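Local coordinates for glycoprotein (Chandipura virus, PDB 5MDM), which probably attaches the virion to host-cell receptors and, triggered by the acidic pH of the endosome, drives fusion of the viral and endosomal membranes, at residues 59-64 against 85-90. Sequence-based numbering, arbitrary orientation.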
# COMPACT_ATOMS: atom_id res chain seq x y z
N CYS A 59 8.61 34.10 10.40
CA CYS A 59 8.73 35.53 10.18
C CYS A 59 9.91 36.06 10.99
O CYS A 59 9.82 36.21 12.21
CB CYS A 59 7.42 36.22 10.59
SG CYS A 59 7.31 37.99 10.19
N HIS A 60 11.01 36.33 10.30
CA HIS A 60 12.21 36.88 10.94
C HIS A 60 12.25 38.40 10.80
O HIS A 60 11.95 38.93 9.74
CB HIS A 60 13.47 36.28 10.31
CG HIS A 60 14.72 37.02 10.66
ND1 HIS A 60 15.45 36.76 11.80
CD2 HIS A 60 15.37 38.03 10.02
CE1 HIS A 60 16.50 37.57 11.85
NE2 HIS A 60 16.47 38.35 10.78
N ALA A 61 12.63 39.08 11.86
CA ALA A 61 12.74 40.54 11.82
C ALA A 61 14.10 41.00 12.31
O ALA A 61 14.57 40.56 13.37
CB ALA A 61 11.64 41.18 12.64
N ALA A 62 14.74 41.87 11.55
CA ALA A 62 16.03 42.43 11.94
C ALA A 62 16.25 43.79 11.31
O ALA A 62 16.09 43.96 10.11
CB ALA A 62 17.16 41.48 11.56
N LYS A 63 16.62 44.77 12.14
CA LYS A 63 16.98 46.09 11.64
C LYS A 63 18.39 46.08 11.07
O LYS A 63 19.34 45.70 11.74
CB LYS A 63 16.84 47.14 12.74
CG LYS A 63 15.38 47.49 13.06
CD LYS A 63 15.26 48.54 14.16
CE LYS A 63 15.67 47.98 15.51
NZ LYS A 63 15.41 48.95 16.61
N TRP A 64 18.53 46.49 9.81
CA TRP A 64 19.84 46.65 9.21
C TRP A 64 20.25 48.11 9.37
O TRP A 64 19.61 49.01 8.82
CB TRP A 64 19.82 46.25 7.73
CG TRP A 64 19.58 44.79 7.49
CD1 TRP A 64 18.78 43.95 8.22
CD2 TRP A 64 20.15 43.98 6.45
NE1 TRP A 64 18.82 42.68 7.69
CE2 TRP A 64 19.65 42.68 6.60
CE3 TRP A 64 21.03 44.24 5.39
CZ2 TRP A 64 20.00 41.63 5.75
CZ3 TRP A 64 21.38 43.21 4.55
CH2 TRP A 64 20.87 41.92 4.73
N ILE A 85 15.33 41.65 15.95
CA ILE A 85 14.24 42.07 16.84
C ILE A 85 13.01 41.20 16.62
O ILE A 85 12.88 40.54 15.59
CB ILE A 85 13.85 43.55 16.63
CG1 ILE A 85 13.28 43.76 15.22
CG2 ILE A 85 15.03 44.46 16.88
CD1 ILE A 85 12.73 45.15 14.99
N LYS A 86 12.11 41.18 17.60
CA LYS A 86 10.88 40.41 17.46
C LYS A 86 9.86 41.20 16.66
O LYS A 86 9.55 42.35 16.99
CB LYS A 86 10.30 40.05 18.83
CG LYS A 86 9.05 39.19 18.74
CD LYS A 86 8.57 38.75 20.11
CE LYS A 86 7.31 37.94 20.00
NZ LYS A 86 6.84 37.47 21.34
N PRO A 87 9.35 40.60 15.58
CA PRO A 87 8.39 41.27 14.70
C PRO A 87 7.03 41.43 15.36
O PRO A 87 6.65 40.61 16.20
CB PRO A 87 8.28 40.31 13.52
CG PRO A 87 8.60 38.97 14.09
CD PRO A 87 9.63 39.22 15.14
N THR A 88 6.31 42.48 14.98
CA THR A 88 4.93 42.63 15.41
C THR A 88 4.08 41.74 14.51
O THR A 88 4.57 41.21 13.52
CB THR A 88 4.45 44.08 15.27
OG1 THR A 88 4.23 44.39 13.89
CG2 THR A 88 5.48 45.04 15.85
N ARG A 89 2.81 41.58 14.86
CA ARG A 89 1.91 40.80 14.04
C ARG A 89 1.69 41.50 12.70
O ARG A 89 1.58 40.85 11.65
CB ARG A 89 0.58 40.56 14.76
CG ARG A 89 0.72 39.74 16.03
CD ARG A 89 -0.63 39.46 16.66
NE ARG A 89 -0.54 38.41 17.68
CZ ARG A 89 -1.59 37.84 18.27
NH1 ARG A 89 -2.82 38.22 17.95
NH2 ARG A 89 -1.40 36.90 19.18
N SER A 90 1.64 42.83 12.73
CA SER A 90 1.45 43.62 11.53
C SER A 90 2.61 43.45 10.55
O SER A 90 2.40 43.26 9.35
CB SER A 90 1.29 45.10 11.89
OG SER A 90 1.17 45.90 10.73
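In Ile85, chi1 of 64° sets CG1 between the backbone N and the carbonyl carbon, and Ile85 CG1 lies 4.0 Å from Ala61 CB; CG2 lies anti to the carbonyl carbon and reaches Lys63. The Lys63 chain crosses the isoleucine at about a right angle. Lys63 CG lies 4.0 Å from Ile85 CD1, and the bend at chi3 (-69°) brings Lys63 CE to 3.8 Å from Ile85 CG2. A lysine suits this partly exposed place because its methylenes can lie against the branched isoleucine while the ammonium continues past it. Ile85 N donates a hydrogen bond to Ala61 O at 2.9 Å. Strands 56-69 and 77-85 form a hairpin in the antiparallel sheet of the class III fusion domain, and residues 86-88 lead on from it into helix 89-101. Pro87, which has no N-H to give to a neighbouring strand, packs its ring on the sheet instead: Pro87 CB lies 3.6 Å from Ala61 CB, and Pro87 CG is equally near Cys59 O. A small methyl suits the strand face on which the proline ring packs. Thr88 takes the N-cap position, its OG1 hydrogen-bonded to Asp91. Cys59 SG, 4.2 Å from Pro87 CB, forms a disulfide with Cys92, tying the strand covalently to the first turn of the helix just beyond the proline.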